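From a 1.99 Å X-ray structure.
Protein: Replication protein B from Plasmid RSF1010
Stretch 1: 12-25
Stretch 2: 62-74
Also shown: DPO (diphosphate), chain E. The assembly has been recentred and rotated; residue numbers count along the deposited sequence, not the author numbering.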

# COMPACT_ATOMS: atom_id res chain seq x y z
N ARG A 12 20.46 -18.38 -18.27
CA ARG A 12 20.55 -17.02 -18.84
C ARG A 12 19.74 -15.99 -18.08
O ARG A 12 20.20 -14.86 -17.90
CB ARG A 12 20.13 -16.99 -20.32
CG ARG A 12 21.10 -17.66 -21.26
CD ARG A 12 20.57 -17.66 -22.70
NE ARG A 12 21.51 -18.37 -23.56
CZ ARG A 12 21.36 -18.56 -24.87
NH1 ARG A 12 20.29 -18.09 -25.52
NH2 ARG A 12 22.29 -19.22 -25.55
N GLN A 13 18.53 -16.36 -17.63
CA GLN A 13 17.67 -15.44 -16.87
C GLN A 13 18.29 -15.06 -15.51
O GLN A 13 18.34 -13.87 -15.17
CB GLN A 13 16.23 -15.97 -16.70
CG GLN A 13 15.29 -15.02 -15.90
CD GLN A 13 13.79 -15.35 -16.00
OE1 GLN A 13 13.35 -16.14 -16.85
NE2 GLN A 13 12.99 -14.69 -15.15
N LEU A 14 18.76 -16.06 -14.77
CA LEU A 14 19.48 -15.82 -13.49
C LEU A 14 20.72 -14.92 -13.64
O LEU A 14 20.95 -14.04 -12.81
CB LEU A 14 19.88 -17.13 -12.80
CG LEU A 14 18.77 -18.16 -12.50
CD1 LEU A 14 19.35 -19.45 -11.88
CD2 LEU A 14 17.68 -17.59 -11.61
N LYS A 15 21.50 -15.14 -14.69
CA LYS A 15 22.69 -14.31 -14.94
C LYS A 15 22.28 -12.87 -15.23
O LYS A 15 22.89 -11.94 -14.70
CB LYS A 15 23.56 -14.86 -16.08
CG LYS A 15 24.81 -13.99 -16.39
CD LYS A 15 25.53 -14.48 -17.64
CE LYS A 15 26.40 -13.40 -18.28
NZ LYS A 15 27.19 -13.96 -19.40
N ALA A 16 21.24 -12.70 -16.06
CA ALA A 16 20.78 -11.37 -16.47
C ALA A 16 20.19 -10.61 -15.28
O ALA A 16 20.34 -9.38 -15.16
CB ALA A 16 19.76 -11.48 -17.58
N MET A 17 19.50 -11.35 -14.41
CA MET A 17 18.97 -10.77 -13.17
C MET A 17 20.11 -10.43 -12.22
O MET A 17 20.12 -9.37 -11.60
CB MET A 17 17.95 -11.70 -12.53
CG MET A 17 16.60 -11.75 -13.29
SD MET A 17 15.43 -12.93 -12.57
CE MET A 17 14.75 -11.94 -11.24
N GLY A 18 21.09 -11.32 -12.13
CA GLY A 18 22.34 -11.04 -11.44
C GLY A 18 22.36 -11.20 -9.93
O GLY A 18 23.40 -10.95 -9.31
N CYS A 19 21.24 -11.62 -9.33
CA CYS A 19 21.16 -11.77 -7.87
C CYS A 19 21.93 -12.99 -7.38
O CYS A 19 22.09 -13.99 -8.10
CB CYS A 19 19.71 -11.90 -7.40
SG CYS A 19 18.55 -10.81 -8.22
N GLU A 20 22.40 -12.91 -6.13
CA GLU A 20 22.95 -14.08 -5.45
C GLU A 20 21.84 -15.05 -5.02
O GLU A 20 22.02 -16.27 -5.11
CB GLU A 20 23.79 -13.67 -4.24
CG GLU A 20 25.03 -12.84 -4.59
CD GLU A 20 26.12 -13.65 -5.29
OE1 GLU A 20 26.02 -14.91 -5.36
OE2 GLU A 20 27.10 -13.03 -5.77
N ARG A 21 20.71 -14.51 -4.56
CA ARG A 21 19.60 -15.35 -4.08
C ARG A 21 18.24 -14.88 -4.62
O ARG A 21 18.03 -13.68 -4.85
CB ARG A 21 19.58 -15.41 -2.54
CG ARG A 21 20.86 -16.00 -1.90
CD ARG A 21 20.71 -16.21 -0.39
NE ARG A 21 19.87 -17.37 -0.06
CZ ARG A 21 20.29 -18.63 -0.02
NH1 ARG A 21 21.56 -18.94 -0.27
NH2 ARG A 21 19.44 -19.59 0.30
N PHE A 22 17.34 -15.85 -4.80
CA PHE A 22 16.03 -15.63 -5.44
C PHE A 22 14.92 -16.30 -4.62
O PHE A 22 15.15 -17.33 -3.97
CB PHE A 22 16.01 -16.28 -6.83
CG PHE A 22 17.03 -15.72 -7.81
CD1 PHE A 22 18.32 -16.25 -7.88
CD2 PHE A 22 16.69 -14.67 -8.66
CE1 PHE A 22 19.26 -15.74 -8.78
CE2 PHE A 22 17.62 -14.14 -9.57
CZ PHE A 22 18.92 -14.69 -9.63
N ASP A 23 13.72 -15.73 -4.66
CA ASP A 23 12.52 -16.45 -4.24
C ASP A 23 11.94 -17.11 -5.48
O ASP A 23 11.77 -16.46 -6.51
CB ASP A 23 11.47 -15.50 -3.67
CG ASP A 23 11.90 -14.86 -2.38
OD1 ASP A 23 12.61 -15.54 -1.59
OD2 ASP A 23 11.53 -13.69 -2.16
N ILE A 24 11.65 -18.40 -5.38
CA ILE A 24 10.94 -19.12 -6.42
C ILE A 24 9.53 -19.42 -5.90
O ILE A 24 9.37 -19.97 -4.81
CB ILE A 24 11.65 -20.44 -6.84
CG1 ILE A 24 13.02 -20.17 -7.49
CG2 ILE A 24 10.75 -21.30 -7.77
CD1 ILE A 24 12.99 -19.40 -8.83
N GLY A 25 8.52 -19.04 -6.67
CA GLY A 25 7.13 -19.32 -6.29
C GLY A 25 6.51 -20.36 -7.21
O GLY A 25 6.69 -20.33 -8.44
N TYR A 62 7.25 -18.92 -10.73
CA TYR A 62 7.51 -17.49 -10.61
C TYR A 62 8.86 -17.22 -9.95
O TYR A 62 9.42 -18.09 -9.26
CB TYR A 62 6.42 -16.83 -9.76
CG TYR A 62 5.01 -16.93 -10.32
CD1 TYR A 62 4.53 -15.99 -11.22
CD2 TYR A 62 4.17 -17.97 -9.94
CE1 TYR A 62 3.22 -16.07 -11.73
CE2 TYR A 62 2.88 -18.07 -10.44
CZ TYR A 62 2.41 -17.12 -11.33
OH TYR A 62 1.13 -17.23 -11.83
N ILE A 63 9.39 -16.01 -10.16
CA ILE A 63 10.73 -15.67 -9.68
C ILE A 63 10.84 -14.17 -9.35
O ILE A 63 10.21 -13.32 -10.00
CB ILE A 63 11.88 -16.11 -10.68
CG1 ILE A 63 13.27 -15.91 -10.05
CG2 ILE A 63 11.80 -15.34 -12.03
CD1 ILE A 63 14.43 -16.42 -10.90
N ARG A 64 11.59 -13.88 -8.29
CA ARG A 64 11.96 -12.52 -7.93
C ARG A 64 13.25 -12.58 -7.12
O ARG A 64 13.59 -13.65 -6.59
CB ARG A 64 10.85 -11.83 -7.11
CG ARG A 64 10.58 -12.47 -5.74
CD ARG A 64 9.40 -11.82 -5.00
NE ARG A 64 9.17 -12.49 -3.72
CZ ARG A 64 8.05 -12.45 -3.01
NH1 ARG A 64 7.01 -11.73 -3.42
NH2 ARG A 64 7.97 -13.12 -1.87
N PRO A 65 13.98 -11.46 -7.03
CA PRO A 65 15.11 -11.41 -6.10
C PRO A 65 14.66 -11.69 -4.67
O PRO A 65 13.53 -11.33 -4.29
CB PRO A 65 15.65 -9.98 -6.25
CG PRO A 65 15.19 -9.55 -7.64
CD PRO A 65 13.83 -10.19 -7.77
N ALA A 66 15.50 -12.36 -3.89
CA ALA A 66 15.18 -12.66 -2.50
C ALA A 66 15.04 -11.38 -1.69
O ALA A 66 15.61 -10.35 -2.04
CB ALA A 66 16.24 -13.57 -1.89
N GLU A 67 14.26 -11.44 -0.61
CA GLU A 67 14.12 -10.31 0.31
C GLU A 67 15.47 -10.01 0.96
O GLU A 67 16.19 -10.92 1.37
CB GLU A 67 13.09 -10.64 1.40
N GLN A 68 15.82 -8.73 1.05
CA GLN A 68 17.13 -8.30 1.56
C GLN A 68 18.33 -8.73 0.69
O GLN A 68 19.48 -8.73 1.15
CB GLN A 68 17.32 -8.71 3.03
N GLU A 69 18.06 -9.12 -0.55
CA GLU A 69 19.07 -9.10 -1.61
C GLU A 69 19.28 -7.62 -1.92
O GLU A 69 18.32 -6.84 -1.93
CB GLU A 69 18.57 -9.86 -2.85
CG GLU A 69 19.43 -9.75 -4.12
CD GLU A 69 20.64 -10.68 -4.12
OE1 GLU A 69 20.63 -11.70 -3.39
OE2 GLU A 69 21.60 -10.39 -4.87
N ARG A 70 20.53 -7.22 -2.11
CA ARG A 70 20.83 -5.85 -2.54
C ARG A 70 20.87 -5.85 -4.05
O ARG A 70 21.71 -6.52 -4.66
CB ARG A 70 22.15 -5.36 -1.94
N HIS A 71 19.92 -5.14 -4.66
CA HIS A 71 19.75 -5.13 -6.10
C HIS A 71 19.00 -3.87 -6.52
O HIS A 71 18.45 -3.15 -5.67
CB HIS A 71 18.99 -6.39 -6.56
CG HIS A 71 17.54 -6.41 -6.16
ND1 HIS A 71 16.53 -6.00 -7.01
CD2 HIS A 71 16.93 -6.81 -5.02
CE1 HIS A 71 15.36 -6.14 -6.40
NE2 HIS A 71 15.58 -6.62 -5.18
N GLY A 72 18.99 -3.61 -7.82
CA GLY A 72 18.26 -2.47 -8.40
C GLY A 72 17.34 -2.87 -9.54
O GLY A 72 17.12 -2.10 -10.45
N LEU A 73 16.79 -4.09 -9.47
CA LEU A 73 15.89 -4.64 -10.50
C LEU A 73 14.44 -4.26 -10.25
O LEU A 73 13.94 -4.43 -9.14
CB LEU A 73 15.99 -6.16 -10.50
CG LEU A 73 16.63 -6.89 -11.68
CD1 LEU A 73 17.92 -6.23 -12.17
CD2 LEU A 73 16.85 -8.37 -11.33
N VAL A 74 13.77 -3.76 -11.28
CA VAL A 74 12.36 -3.35 -11.17
C VAL A 74 11.52 -4.04 -12.26
O VAL A 74 11.82 -3.90 -13.44
CB VAL A 74 12.22 -1.80 -11.28
CG1 VAL A 74 10.76 -1.37 -11.30
CG2 VAL A 74 12.94 -1.13 -10.10
P1 DPO E . 0.33 -14.20 -13.85
O1 DPO E . -0.74 -12.99 -13.89
O2 DPO E . 0.00 -15.07 -12.66
O3 DPO E . 1.71 -13.60 -13.97
O4 DPO E . -0.03 -15.02 -15.19
P2 DPO E . -0.12 -14.32 -16.65
O5 DPO E . -1.32 -13.42 -16.57
O6 DPO E . 1.22 -13.62 -16.80
O7 DPO E . -0.31 -15.48 -17.59
O HOH W 1 13.39 -14.21 0.47

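A helix packed against a β-sheet usually meets it through a layer of several apolar side chains, and in this replication protein Ile 63 lies at the centre of that layer. Its extended side chain (t, t) carries CD1 to 3.5 Å from Leu 14 CD2, 3.6 Å from Phe 22 CD2 and 4.0 Å from Met 17 SD. Ile 24, which shares its face of the sheet, adds a contact of 3.7 Å between Ile 24 CD1 and Ile 63 CG1. One methyl group thus touches both the helix and the strand that follows it. Met 17 extends the apolar layer: its CE lies 4.0 Å from Pro 65 CD, and its CB 3.7 Å from Leu 73 CD2. Beyond the helix, where Gly 18 turns the chain with positive phi, Cys 19 continues the packing with SG 3.6 Å from Pro 65 CB.

Beneath this layer, strands 21-25 and 62-65 run antiparallel. Gly 25 and Tyr 62 form a hydrogen-bonded pair, with Gly 25 N to Tyr 62 O at 2.9 Å and Tyr 62 N to Gly 25 O at 2.7 Å. Asp 23 and Arg 64 repeat the pattern, Asp 23 N donating to Arg 64 O at 2.8 Å and Arg 64 N to Asp 23 O at 3.1 Å. Their side chains share the face opposite Ile 63, so the backbone register also brings opposite charges together: Arg 64 NE meets Asp 23 OD2 at 3.1 Å in a salt bridge, near the guanidinium plane. A water links Asp 23 OD1 (2.6 Å) to Glu 67 N (3.1 Å).

At the polar edge, Ala 66 N still bonds to Arg 21 O at 3.0 Å, but then the chain enters a type II turn, from Ala 66 to Glu 69. There a carboxylate takes over as acceptor: Glu 69 OE2 receives Glu 20 N at 2.9 Å, and Glu 69 OE1 receives Arg 21 N at 3.0 Å.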